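Local coordinates for halocarboxylic acid dehalogenase DehI (Pseudomonas putida, PDB 3BJX), which probably hydrolyses the carbon-halogen bond of 2-haloalkanoic acids, releasing halide and leaving the hydroxy acid, at residues 84-92 and 301-309; 232-240 and 281-290. One frame throughout, in Å; residues are numbered along the deposited sequence.

Interaction 1: residues 84-92 and 301-309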
ATOM      1  N   ALA A  84     -10.231 -17.607  -7.670  1.00  8.82           N
ATOM      2  CA  ALA A  84      -9.449 -17.879  -6.453  1.00  8.55           C
ATOM      3  C   ALA A  84      -8.604 -19.138  -6.597  1.00  9.60           C
ATOM      4  O   ALA A  84      -7.508 -19.187  -6.075  1.00 11.55           O
ATOM      5  CB  ALA A  84     -10.371 -18.004  -5.224  1.00  5.76           C
ATOM      6  N   ASP A  85      -9.129 -20.156  -7.293  1.00 10.33           N
ATOM      7  CA  ASP A  85      -8.380 -21.359  -7.627  1.00 12.61           C
ATOM      8  C   ASP A  85      -7.097 -21.041  -8.399  1.00 14.10           C
ATOM      9  O   ASP A  85      -6.035 -21.571  -8.051  1.00 12.88           O
ATOM     10  CB  ASP A  85      -9.234 -22.373  -8.418  1.00 14.49           C
ATOM     11  CG  ASP A  85     -10.286 -23.097  -7.554  1.00 15.90           C
ATOM     12  OD1 ASP A  85     -10.252 -23.005  -6.314  1.00 16.54           O
ATOM     13  OD2 ASP A  85     -11.156 -23.777  -8.130  1.00 15.96           O
ATOM     14  N   GLU A  86      -7.206 -20.191  -9.435  1.00 14.75           N
ATOM     15  CA  GLU A  86      -6.054 -19.781 -10.264  1.00 14.88           C
ATOM     16  C   GLU A  86      -4.987 -19.063  -9.434  1.00 15.24           C
ATOM     17  O   GLU A  86      -3.793 -19.452  -9.467  1.00 14.66           O
ATOM     18  CB  GLU A  86      -6.484 -18.879 -11.439  1.00 15.49           C
ATOM     19  CG  GLU A  86      -5.313 -18.148 -12.108  1.00 14.22           C
ATOM     20  CD  GLU A  86      -5.652 -17.440 -13.417  1.00 15.35           C
ATOM     21  OE1 GLU A  86      -6.835 -17.322 -13.767  1.00 14.39           O
ATOM     22  OE2 GLU A  86      -4.699 -16.973 -14.103  1.00 17.11           O
ATOM     23  N   LEU A  87      -5.418 -18.017  -8.712  1.00 13.61           N
ATOM     24  CA  LEU A  87      -4.541 -17.254  -7.805  1.00 13.76           C
ATOM     25  C   LEU A  87      -3.850 -18.156  -6.804  1.00 14.04           C
ATOM     26  O   LEU A  87      -2.661 -18.018  -6.590  1.00 15.40           O
ATOM     27  CB  LEU A  87      -5.286 -16.135  -7.065  1.00 11.84           C
ATOM     28  CG  LEU A  87      -5.870 -14.984  -7.895  1.00 12.05           C
ATOM     29  CD1 LEU A  87      -6.900 -14.218  -7.100  1.00 11.39           C
ATOM     30  CD2 LEU A  87      -4.775 -14.034  -8.449  1.00 11.12           C
ATOM     31  N   ARG A  88      -4.587 -19.089  -6.201  1.00 15.22           N
ATOM     32  CA  ARG A  88      -3.977 -20.096  -5.311  1.00 15.04           C
ATOM     33  C   ARG A  88      -2.862 -20.899  -5.963  1.00 15.02           C
ATOM     34  O   ARG A  88      -1.810 -21.120  -5.363  1.00 16.38           O
ATOM     35  CB  ARG A  88      -5.029 -21.062  -4.759  1.00 15.66           C
ATOM     36  CG  ARG A  88      -4.485 -21.930  -3.614  1.00 15.02           C
ATOM     37  CD  ARG A  88      -5.567 -22.770  -2.979  1.00 16.02           C
ATOM     38  NE  ARG A  88      -6.763 -22.009  -2.648  1.00 13.94           N
ATOM     39  CZ  ARG A  88      -7.908 -22.080  -3.325  1.00 15.90           C
ATOM     40  NH1 ARG A  88      -8.009 -22.885  -4.384  1.00 16.43           N
ATOM     41  NH2 ARG A  88      -8.952 -21.331  -2.957  1.00 15.10           N
ATOM     42  N   GLU A  89      -3.105 -21.351  -7.181  1.00 16.02           N
ATOM     43  CA  GLU A  89      -2.127 -22.108  -7.952  1.00 18.83           C
ATOM     44  C   GLU A  89      -0.873 -21.281  -8.325  1.00 17.18           C
ATOM     45  O   GLU A  89       0.251 -21.761  -8.213  1.00 18.84           O
ATOM     46  CB  GLU A  89      -2.803 -22.586  -9.223  1.00 21.51           C
ATOM     47  CG  GLU A  89      -2.552 -23.984  -9.569  1.00 27.05           C
ATOM     48  CD  GLU A  89      -2.681 -24.211 -11.051  1.00 30.49           C
ATOM     49  OE1 GLU A  89      -3.403 -23.429 -11.720  1.00 31.29           O
ATOM     50  OE2 GLU A  89      -2.032 -25.164 -11.544  1.00 32.79           O
ATOM     51  N   ARG A  90      -1.082 -20.057  -8.802  1.00 14.28           N
ATOM     52  CA  ARG A  90       0.001 -19.118  -9.105  1.00 14.69           C
ATOM     53  C   ARG A  90       0.903 -18.719  -7.927  1.00 15.81           C
ATOM     54  O   ARG A  90       2.052 -18.296  -8.156  1.00 13.73           O
ATOM     55  CB  ARG A  90      -0.569 -17.841  -9.699  1.00 14.71           C
ATOM     56  CG  ARG A  90      -1.118 -17.977 -11.091  1.00 15.39           C
ATOM     57  CD  ARG A  90      -1.580 -16.606 -11.476  1.00 15.54           C
ATOM     58  NE  ARG A  90      -2.095 -16.523 -12.827  1.00 15.98           N
ATOM     59  CZ  ARG A  90      -1.366 -16.208 -13.885  1.00 15.58           C
ATOM     60  NH1 ARG A  90      -0.054 -15.994 -13.762  1.00 15.40           N
ATOM     61  NH2 ARG A  90      -1.960 -16.118 -15.064  1.00 14.75           N
ATOM     62  N   SER A  91       0.395 -18.848  -6.692  1.00 16.41           N
ATOM     63  CA  SER A  91       1.145 -18.493  -5.464  1.00 17.52           C
ATOM     64  C   SER A  91       2.447 -19.258  -5.241  1.00 19.56           C
ATOM     65  O   SER A  91       3.294 -18.841  -4.430  1.00 21.31           O
ATOM     66  CB  SER A  91       0.280 -18.679  -4.239  1.00 16.68           C
ATOM     67  OG  SER A  91      -0.924 -17.966  -4.383  1.00 20.89           O
ATOM     68  N   LEU A  92       2.622 -20.379  -5.926  1.00 20.40           N
ATOM     69  CA  LEU A  92       3.811 -21.180  -5.671  1.00 22.11           C
ATOM     70  C   LEU A  92       5.096 -20.480  -6.129  1.00 22.09           C
ATOM     71  O   LEU A  92       5.165 -19.935  -7.225  1.00 20.17           O
ATOM     72  CB  LEU A  92       3.698 -22.573  -6.298  1.00 23.04           C
ATOM     73  CG  LEU A  92       2.709 -23.627  -5.795  1.00 24.45           C
ATOM     74  CD1 LEU A  92       2.781 -24.760  -6.799  1.00 26.00           C
ATOM     75  CD2 LEU A  92       3.003 -24.151  -4.405  1.00 23.32           C
ATOM     76  N   ALA A 301       3.972 -29.535  -3.514  1.00 23.24           N
ATOM     77  CA  ALA A 301       3.431 -28.509  -4.396  1.00 24.48           C
ATOM     78  C   ALA A 301       2.001 -28.741  -4.812  1.00 26.38           C
ATOM     79  O   ALA A 301       1.283 -27.787  -5.099  1.00 27.36           O
ATOM     80  CB  ALA A 301       4.309 -28.355  -5.622  1.00 24.94           C
ATOM     81  N   GLU A 302       1.589 -30.001  -4.895  1.00 28.61           N
ATOM     82  CA  GLU A 302       0.242 -30.302  -5.356  1.00 28.64           C
ATOM     83  C   GLU A 302      -0.752 -30.114  -4.231  1.00 28.65           C
ATOM     84  O   GLU A 302      -1.822 -29.533  -4.427  1.00 28.51           O
ATOM     85  CB  GLU A 302       0.141 -31.709  -5.929  1.00 30.57           C
ATOM     86  CG  GLU A 302      -1.196 -31.929  -6.583  1.00 33.92           C
ATOM     87  CD  GLU A 302      -1.403 -33.336  -7.082  1.00 35.69           C
ATOM     88  OE1 GLU A 302      -1.190 -33.565  -8.298  1.00 36.89           O
ATOM     89  OE2 GLU A 302      -1.789 -34.200  -6.262  1.00 35.98           O
ATOM     90  N   ALA A 303      -0.386 -30.607  -3.049  1.00 28.63           N
ATOM     91  CA  ALA A 303      -1.180 -30.420  -1.843  1.00 28.76           C
ATOM     92  C   ALA A 303      -1.306 -28.938  -1.511  1.00 28.22           C
ATOM     93  O   ALA A 303      -2.346 -28.502  -1.032  1.00 27.57           O
ATOM     94  CB  ALA A 303      -0.552 -31.171  -0.673  1.00 29.29           C
ATOM     95  N   ALA A 304      -0.243 -28.177  -1.774  1.00 26.77           N
ATOM     96  CA  ALA A 304      -0.201 -26.746  -1.459  1.00 25.29           C
ATOM     97  C   ALA A 304      -1.112 -25.921  -2.362  1.00 23.63           C
ATOM     98  O   ALA A 304      -1.808 -25.030  -1.887  1.00 23.05           O
ATOM     99  CB  ALA A 304       1.235 -26.211  -1.516  1.00 25.09           C
ATOM    100  N   SER A 305      -1.128 -26.259  -3.647  1.00 21.82           N
ATOM    101  CA  SER A 305      -1.724 -25.419  -4.683  1.00 20.15           C
ATOM    102  C   SER A 305      -3.138 -25.797  -5.165  1.00 19.59           C
ATOM    103  O   SER A 305      -3.818 -24.983  -5.820  1.00 17.24           O
ATOM    104  CB  SER A 305      -0.796 -25.411  -5.881  1.00 18.65           C
ATOM    105  OG  SER A 305      -0.894 -26.638  -6.553  1.00 19.36           O
ATOM    106  N   LYS A 306      -3.538 -27.041  -4.911  1.00 20.56           N
ATOM    107  CA  LYS A 306      -4.884 -27.492  -5.225  1.00 23.36           C
ATOM    108  C   LYS A 306      -5.856 -27.004  -4.127  1.00 21.78           C
ATOM    109  O   LYS A 306      -5.436 -26.719  -3.006  1.00 20.88           O
ATOM    110  CB  LYS A 306      -4.921 -29.011  -5.466  1.00 24.95           C
ATOM    111  CG  LYS A 306      -4.528 -29.389  -6.935  1.00 27.69           C
ATOM    112  CD  LYS A 306      -5.237 -30.698  -7.452  1.00 28.05           C
ATOM    113  CE  LYS A 306      -5.250 -30.831  -9.015  1.00 27.31           C
ATOM    114  NZ  LYS A 306      -5.849 -32.126  -9.510  1.00 26.16           N
ATOM    115  N   SER A 307      -7.133 -26.859  -4.473  1.00 21.80           N
ATOM    116  CA  SER A 307      -8.133 -26.327  -3.544  1.00 19.70           C
ATOM    117  C   SER A 307      -8.292 -27.315  -2.419  1.00 19.66           C
ATOM    118  O   SER A 307      -8.683 -28.471  -2.665  1.00 20.24           O
ATOM    119  CB  SER A 307      -9.464 -26.127  -4.246  1.00 19.51           C
ATOM    120  OG  SER A 307     -10.470 -25.708  -3.334  1.00 23.31           O
ATOM    121  N   PRO A 308      -7.984 -26.890  -1.174  1.00 19.46           N
ATOM    122  CA  PRO A 308      -8.055 -27.847  -0.064  1.00 18.49           C
ATOM    123  C   PRO A 308      -9.475 -28.340   0.180  1.00 18.74           C
ATOM    124  O   PRO A 308      -9.661 -29.405   0.760  1.00 19.34           O
ATOM    125  CB  PRO A 308      -7.568 -27.030   1.148  1.00 18.51           C
ATOM    126  CG  PRO A 308      -7.051 -25.764   0.623  1.00 17.01           C
ATOM    127  CD  PRO A 308      -7.576 -25.543  -0.727  1.00 17.77           C
ATOM    128  N   PHE A 309     -10.454 -27.551  -0.256  1.00 20.20           N
ATOM    129  CA  PHE A 309     -11.875 -27.822  -0.050  1.00 21.58           C
ATOM    130  C   PHE A 309     -12.665 -27.651  -1.366  1.00 24.39           C
ATOM    131  O   PHE A 309     -13.410 -26.662  -1.538  1.00 25.00           O
ATOM    132  CB  PHE A 309     -12.438 -26.907   1.049  1.00 21.23           C
ATOM    133  CG  PHE A 309     -11.694 -26.999   2.364  1.00 21.66           C
ATOM    134  CD1 PHE A 309     -11.910 -28.067   3.237  1.00 21.96           C
ATOM    135  CD2 PHE A 309     -10.776 -26.029   2.729  1.00 21.65           C
ATOM    136  CE1 PHE A 309     -11.221 -28.152   4.460  1.00 21.20           C
ATOM    137  CE2 PHE A 309     -10.073 -26.121   3.941  1.00 20.82           C
ATOM    138  CZ  PHE A 309     -10.311 -27.180   4.806  1.00 20.69           C
TER
HETATM  139  O   HOH W   1      -6.234 -23.908  -6.409  1.00  6.74           O
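The guanidinium of Arg88 is layered between the two segments: Pro308 CD lies 4.0 Å above one face, offset toward the rim, and Ala84 O lies 3.9 Å above the opposite face, also off centre. At the edge, nearly in plane, Asp85 OD1 accepts from Arg88 NH1 at 3.0 Å with an N-H...O angle of 165°, a salt bridge within one helix. The remaining nitrogens, NE and NH2, donate to the carbonyl oxygens of Asn126 and Tyr127, so bonds around the rim fix the group's rotation. Arg88 has CG opposite its own N (chi1 -168°) and a bend at chi3, which carries the chain past the carbonyls of Ser305 and Lys306 and sets NH1 3.6 Å from Ser307 CB. No direct hydrogen bond joins the segments; a water takes that role, accepting from Arg88 NH1 and donating to Asp85 O and, at 2.7 Å, to Ser305 O. A leucine in place of Arg88 would probably leave Asp85 without its charged mate and the carbonyls of Asn126 and Tyr127 without these donors. Farther along, Leu92 supplies the apolar half: its CD1 meets Ser305 CB at 3.7 Å and its CD2 meets Ala304 CB at 4.0 Å. Ser305 OG is turned back to Ala301 O, bonding in the carbonyl plane, so that its CB carries the contact with the leucine. The short helix axes approach to 9.7 Å at 143°, roughly antiparallel. With no strand anywhere in the chain, this is a surface contact of the all-helical DehI fold, in which helix 301-305 and the C-terminal tail lie against the end of helix 78-90 and the turn that follows it.

Interaction 2: residues 232-240 and 281-290; sequences YDAKSRELV and QRFIADITIS
Ser236 and Ile289 interlock as reciprocal knobs into holes where two helices of the all-helical DehI fold cross, their axes 8.8 Å apart and inclined at 121°. Ser236 sits among Arg282, Ala285, Asp286 and Ile289; with its hydroxyl anti to N (chi1 -176°), OG donates to Asp286 OD1 at 2.7 Å, nearly in line with the C-O bond. Ile289 enters the hole formed by Tyr232, Lys235, Ser236 and Leu239: its CG2 approaches Tyr232 CE1 at 3.6 Å, while CD1 lies 3.5 Å from Lys235 CG. Further along the two helices, Leu239 CB packs on Ala285 CB at 4.0 Å, and Val240 CG1 stands 4.1 Å above the centre of the Arg282 guanidinium. Tyr232 reaches across to hydrogen-bond through OH with Ser290 OG, 2.8 Å away and close to the ring plane at its edge.

A second shell positions the polar groups of Asp286 and Ser290. Asp286 OD2 is held by Arg228 and His198, and Ser290 OG is bonded to His196 NE2, so the buried serine and carboxylate are tied to the loop carrying both histidines. Arg282 makes a cation-pi contact with Phe278 and also packs on Phe278 of the second subunit. Gln281 OE1 is hydrogen-bonded to Ser140 OG, and a water bridges the segments, donating to Val240 O at 2.6 Å and accepting from Gln281 NE2.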
ATOM      1  N   TYR A 232      10.046 -13.286  -4.469  1.00 19.86           N
ATOM      2  CA  TYR A 232       8.843 -13.153  -3.626  1.00 16.84           C
ATOM      3  C   TYR A 232       8.044 -11.877  -3.952  1.00 17.22           C
ATOM      4  O   TYR A 232       6.810 -11.908  -4.077  1.00 16.83           O
ATOM      5  CB  TYR A 232       9.242 -13.188  -2.151  1.00 13.19           C
ATOM      6  CG  TYR A 232       8.094 -13.103  -1.168  1.00 12.70           C
ATOM      7  CD1 TYR A 232       7.568 -14.256  -0.581  1.00 11.79           C
ATOM      8  CD2 TYR A 232       7.550 -11.858  -0.799  1.00 11.37           C
ATOM      9  CE1 TYR A 232       6.548 -14.176   0.315  1.00 11.72           C
ATOM     10  CE2 TYR A 232       6.536 -11.771   0.089  1.00 10.51           C
ATOM     11  CZ  TYR A 232       6.018 -12.928   0.639  1.00 12.23           C
ATOM     12  OH  TYR A 232       4.970 -12.843   1.536  1.00 11.26           O
ATOM     13  N   ASP A 233       8.754 -10.762  -4.083  1.00 16.48           N
ATOM     14  CA  ASP A 233       8.133  -9.498  -4.437  1.00 16.02           C
ATOM     15  C   ASP A 233       7.500  -9.610  -5.822  1.00 15.09           C
ATOM     16  O   ASP A 233       6.364  -9.179  -6.025  1.00 15.38           O
ATOM     17  CB  ASP A 233       9.157  -8.350  -4.386  1.00 16.62           C
ATOM     18  CG  ASP A 233       9.476  -7.876  -2.957  1.00 17.53           C
ATOM     19  OD1 ASP A 233       8.812  -8.297  -1.981  1.00 18.91           O
ATOM     20  OD2 ASP A 233      10.424  -7.076  -2.807  1.00 16.51           O
ATOM     21  N   ALA A 234       8.228 -10.226  -6.757  1.00 13.91           N
ATOM     22  CA  ALA A 234       7.730 -10.433  -8.119  1.00 13.17           C
ATOM     23  C   ALA A 234       6.454 -11.272  -8.176  1.00 12.30           C
ATOM     24  O   ALA A 234       5.552 -10.998  -8.970  1.00 14.63           O
ATOM     25  CB  ALA A 234       8.817 -11.045  -8.996  1.00 12.74           C
ATOM     26  N   LYS A 235       6.390 -12.296  -7.341  1.00 11.19           N
ATOM     27  CA  LYS A 235       5.229 -13.163  -7.253  1.00 12.25           C
ATOM     28  C   LYS A 235       4.013 -12.438  -6.660  1.00 12.99           C
ATOM     29  O   LYS A 235       2.897 -12.645  -7.134  1.00 14.09           O
ATOM     30  CB  LYS A 235       5.566 -14.413  -6.417  1.00 12.60           C
ATOM     31  CG  LYS A 235       4.426 -15.401  -6.252  1.00 11.93           C
ATOM     32  CD  LYS A 235       3.948 -15.906  -7.571  1.00 15.00           C
ATOM     33  CE  LYS A 235       4.916 -16.902  -8.223  1.00 16.48           C
ATOM     34  NZ  LYS A 235       4.389 -17.324  -9.573  1.00 18.21           N
ATOM     35  N   SER A 236       4.240 -11.619  -5.624  1.00 12.73           N
ATOM     36  CA  SER A 236       3.218 -10.746  -5.062  1.00 13.93           C
ATOM     37  C   SER A 236       2.647  -9.740  -6.090  1.00 15.07           C
ATOM     38  O   SER A 236       1.426  -9.630  -6.238  1.00 13.56           O
ATOM     39  CB  SER A 236       3.760 -10.035  -3.815  1.00 13.71           C
ATOM     40  OG  SER A 236       2.747  -9.245  -3.213  1.00 13.73           O
ATOM     41  N   ARG A 237       3.525  -9.039  -6.814  1.00 16.64           N
ATOM     42  CA  ARG A 237       3.103  -8.167  -7.917  1.00 17.89           C
ATOM     43  C   ARG A 237       2.212  -8.925  -8.935  1.00 17.41           C
ATOM     44  O   ARG A 237       1.176  -8.416  -9.361  1.00 17.79           O
ATOM     45  CB  ARG A 237       4.315  -7.486  -8.571  1.00 19.09           C
ATOM     46  CG  ARG A 237       4.552  -6.005  -8.076  1.00 23.35           C
ATOM     47  CD  ARG A 237       6.037  -5.548  -7.926  1.00 21.84           C
ATOM     48  NE  ARG A 237       6.967  -6.166  -8.877  1.00 22.80           N
ATOM     49  CZ  ARG A 237       8.234  -6.494  -8.594  1.00 24.10           C
ATOM     50  NH1 ARG A 237       8.765  -6.290  -7.385  1.00 24.07           N
ATOM     51  NH2 ARG A 237       8.979  -7.058  -9.523  1.00 24.67           N
ATOM     52  N   GLU A 238       2.582 -10.160  -9.258  1.00 15.52           N
ATOM     53  CA  GLU A 238       1.799 -11.001 -10.179  1.00 17.01           C
ATOM     54  C   GLU A 238       0.387 -11.347  -9.681  1.00 15.88           C
ATOM     55  O   GLU A 238      -0.564 -11.332 -10.452  1.00 16.31           O
ATOM     56  CB  GLU A 238       2.575 -12.283 -10.516  1.00 17.41           C
ATOM     57  CG  GLU A 238       1.716 -13.411 -11.068  1.00 19.93           C
ATOM     58  CD  GLU A 238       2.505 -14.676 -11.241  1.00 20.15           C
ATOM     59  OE1 GLU A 238       3.744 -14.564 -11.243  1.00 22.40           O
ATOM     60  OE2 GLU A 238       1.903 -15.762 -11.374  1.00 19.29           O
ATOM     61  N   LEU A 239       0.268 -11.662  -8.395  1.00 15.20           N
ATOM     62  CA  LEU A 239      -1.018 -11.899  -7.767  1.00 14.11           C
ATOM     63  C   LEU A 239      -1.868 -10.657  -7.710  1.00 14.50           C
ATOM     64  O   LEU A 239      -3.043 -10.713  -8.070  1.00 15.70           O
ATOM     65  CB  LEU A 239      -0.826 -12.437  -6.350  1.00 14.83           C
ATOM     66  CG  LEU A 239      -1.088 -13.917  -6.127  1.00 14.11           C
ATOM     67  CD1 LEU A 239      -0.413 -14.739  -7.185  1.00 12.18           C
ATOM     68  CD2 LEU A 239      -0.613 -14.306  -4.716  1.00 14.09           C
ATOM     69  N   VAL A 240      -1.284  -9.544  -7.253  1.00 14.04           N
ATOM     70  CA  VAL A 240      -1.976  -8.243  -7.214  1.00 13.95           C
ATOM     71  C   VAL A 240      -2.582  -7.890  -8.584  1.00 15.50           C
ATOM     72  O   VAL A 240      -3.768  -7.573  -8.684  1.00 17.22           O
ATOM     73  CB  VAL A 240      -1.040  -7.062  -6.706  1.00 11.58           C
ATOM     74  CG1 VAL A 240      -1.744  -5.749  -6.797  1.00  9.66           C
ATOM     75  CG2 VAL A 240      -0.569  -7.284  -5.294  1.00  8.69           C
ATOM     76  N   GLN A 281      -4.572  -5.201  -0.616  1.00 14.11           N
ATOM     77  CA  GLN A 281      -4.236  -5.938  -1.859  1.00 11.88           C
ATOM     78  C   GLN A 281      -2.869  -6.620  -1.744  1.00 12.43           C
ATOM     79  O   GLN A 281      -2.737  -7.810  -2.022  1.00 13.01           O
ATOM     80  CB  GLN A 281      -4.250  -5.020  -3.081  1.00  9.91           C
ATOM     81  CG  GLN A 281      -5.570  -4.336  -3.365  1.00  7.97           C
ATOM     82  CD  GLN A 281      -5.529  -3.502  -4.614  1.00  7.80           C
ATOM     83  OE1 GLN A 281      -5.385  -2.273  -4.568  1.00 10.05           O
ATOM     84  NE2 GLN A 281      -5.663  -4.148  -5.741  1.00  6.22           N
ATOM     85  N   ARG A 282      -1.864  -5.858  -1.305  1.00 12.80           N
ATOM     86  CA  ARG A 282      -0.484  -6.345  -1.220  1.00 13.24           C
ATOM     87  C   ARG A 282      -0.284  -7.259  -0.021  1.00 13.37           C
ATOM     88  O   ARG A 282       0.491  -8.214  -0.092  1.00 14.58           O
ATOM     89  CB  ARG A 282       0.508  -5.173  -1.142  1.00 12.20           C
ATOM     90  CG  ARG A 282       0.785  -4.471  -2.437  1.00 10.67           C
ATOM     91  CD  ARG A 282      -0.311  -3.497  -2.828  1.00 11.02           C
ATOM     92  NE  ARG A 282      -0.008  -2.872  -4.110  1.00  9.69           N
ATOM     93  CZ  ARG A 282      -0.880  -2.194  -4.841  1.00  9.44           C
ATOM     94  NH1 ARG A 282      -2.117  -1.988  -4.392  1.00  8.37           N
ATOM     95  NH2 ARG A 282      -0.497  -1.682  -6.007  1.00  8.71           N
ATOM     96  N   PHE A 283      -0.990  -6.963   1.067  1.00 13.62           N
ATOM     97  CA  PHE A 283      -0.874  -7.715   2.310  1.00 13.15           C
ATOM     98  C   PHE A 283      -1.364  -9.134   2.108  1.00 12.86           C
ATOM     99  O   PHE A 283      -0.636 -10.101   2.425  1.00 10.54           O
ATOM    100  CB  PHE A 283      -1.621  -6.999   3.448  1.00 12.85           C
ATOM    101  CG  PHE A 283      -1.570  -7.723   4.786  1.00 12.55           C
ATOM    102  CD1 PHE A 283      -0.693  -7.312   5.778  1.00 12.42           C
ATOM    103  CD2 PHE A 283      -2.408  -8.802   5.050  1.00 13.45           C
ATOM    104  CE1 PHE A 283      -0.635  -7.955   7.003  1.00 11.64           C
ATOM    105  CE2 PHE A 283      -2.366  -9.461   6.280  1.00 12.58           C
ATOM    106  CZ  PHE A 283      -1.471  -9.036   7.252  1.00 12.14           C
ATOM    107  N   ILE A 284      -2.586  -9.251   1.566  1.00 14.45           N
ATOM    108  CA  ILE A 284      -3.210 -10.544   1.263  1.00 12.95           C
ATOM    109  C   ILE A 284      -2.391 -11.316   0.241  1.00 13.38           C
ATOM    110  O   ILE A 284      -2.115 -12.503   0.445  1.00 14.42           O
ATOM    111  CB  ILE A 284      -4.635 -10.426   0.691  1.00 13.81           C
ATOM    112  CG1 ILE A 284      -5.505  -9.451   1.491  1.00 14.10           C
ATOM    113  CG2 ILE A 284      -5.274 -11.842   0.580  1.00 13.96           C
ATOM    114  CD1 ILE A 284      -6.058  -9.980   2.745  1.00 15.22           C
ATOM    115  N   ALA A 285      -2.034 -10.675  -0.874  1.00 13.31           N
ATOM    116  CA  ALA A 285      -1.088 -11.299  -1.829  1.00 13.24           C
ATOM    117  C   ALA A 285       0.132 -11.871  -1.092  1.00 14.60           C
ATOM    118  O   ALA A 285       0.446 -13.054  -1.256  1.00 18.35           O
ATOM    119  CB  ALA A 285      -0.661 -10.344  -2.933  1.00  8.98           C
ATOM    120  N   ASP A 286       0.801 -11.060  -0.267  1.00 14.23           N
ATOM    121  CA  ASP A 286       2.010 -11.518   0.437  1.00 14.54           C
ATOM    122  C   ASP A 286       1.695 -12.726   1.293  1.00 15.78           C
ATOM    123  O   ASP A 286       2.465 -13.702   1.292  1.00 16.64           O
ATOM    124  CB  ASP A 286       2.580 -10.445   1.373  1.00 14.13           C
ATOM    125  CG  ASP A 286       3.084  -9.211   0.644  1.00 14.92           C
ATOM    126  OD1 ASP A 286       3.313  -9.235  -0.578  1.00 13.76           O
ATOM    127  OD2 ASP A 286       3.261  -8.192   1.327  1.00 16.77           O
ATOM    128  N   ILE A 287       0.596 -12.635   2.056  1.00 15.51           N
ATOM    129  CA  ILE A 287       0.223 -13.693   2.987  1.00 15.47           C
ATOM    130  C   ILE A 287      -0.216 -14.930   2.232  1.00 15.48           C
ATOM    131  O   ILE A 287       0.140 -16.044   2.629  1.00 17.13           O
ATOM    132  CB  ILE A 287      -0.854 -13.269   4.050  1.00 15.84           C
ATOM    133  CG1 ILE A 287      -0.377 -12.087   4.916  1.00 15.24           C
ATOM    134  CG2 ILE A 287      -1.196 -14.442   4.957  1.00 14.38           C
ATOM    135  CD1 ILE A 287       0.888 -12.342   5.743  1.00 13.99           C
ATOM    136  N   THR A 288      -0.975 -14.745   1.149  1.00 15.69           N
ATOM    137  CA  THR A 288      -1.336 -15.858   0.278  1.00 14.61           C
ATOM    138  C   THR A 288      -0.081 -16.672  -0.106  1.00 16.09           C
ATOM    139  O   THR A 288      -0.074 -17.910  -0.021  1.00 17.18           O
ATOM    140  CB  THR A 288      -2.146 -15.426  -1.011  1.00 13.99           C
ATOM    141  OG1 THR A 288      -3.434 -14.906  -0.651  1.00 12.48           O
ATOM    142  CG2 THR A 288      -2.387 -16.642  -1.911  1.00 12.07           C
ATOM    143  N   ILE A 289       0.978 -15.979  -0.515  1.00 15.38           N
ATOM    144  CA  ILE A 289       2.241 -16.639  -0.865  1.00 14.33           C
ATOM    145  C   ILE A 289       2.959 -17.313   0.307  1.00 14.39           C
ATOM    146  O   ILE A 289       3.461 -18.429   0.158  1.00 15.28           O
ATOM    147  CB  ILE A 289       3.233 -15.640  -1.556  1.00 12.50           C
ATOM    148  CG1 ILE A 289       2.651 -15.126  -2.876  1.00 13.03           C
ATOM    149  CG2 ILE A 289       4.585 -16.284  -1.795  1.00 12.52           C
ATOM    150  CD1 ILE A 289       3.282 -13.814  -3.311  1.00  8.59           C
ATOM    151  N   SER A 290       3.063 -16.618   1.448  1.00 13.45           N
ATOM    152  CA  SER A 290       3.881 -17.084   2.569  1.00 10.89           C
ATOM    153  C   SER A 290       3.367 -18.417   3.129  1.00 12.15           C
ATOM    154  O   SER A 290       4.158 -19.314   3.490  1.00 11.72           O
ATOM    155  CB  SER A 290       3.885 -16.041   3.699  1.00 10.28           C
ATOM    156  OG  SER A 290       4.629 -14.880   3.372  1.00  8.96           O
TER
HETATM  157  O   HOH W   2      -4.922  -7.043  -6.447  1.00 11.88           O

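How the interactions relate
From the N terminus, the chain first passes 84-92 on helix 78-90, then 232-240 on helix 230-248, 281-290 on helix 267-299, and finally 301-309. Interaction 2 closes a loop of 40 intervening residues; interaction 1 closes one of 208 that encloses it entirely, so the two nest and do not cross. Helix 301-305 directly follows helix 267-299, carrying the chain from one contact to the other. Their centres are 14 Å apart and they meet: Arg90 NH1 forms a salt bridge with Glu238 OE2 at 3.1 Å, and Lys235 NZ donates to Arg90 O. Through these bonds helix 78-90 is tied to helix 230-248 of the buried crossing, while interaction 1 ties it to the C-terminal end.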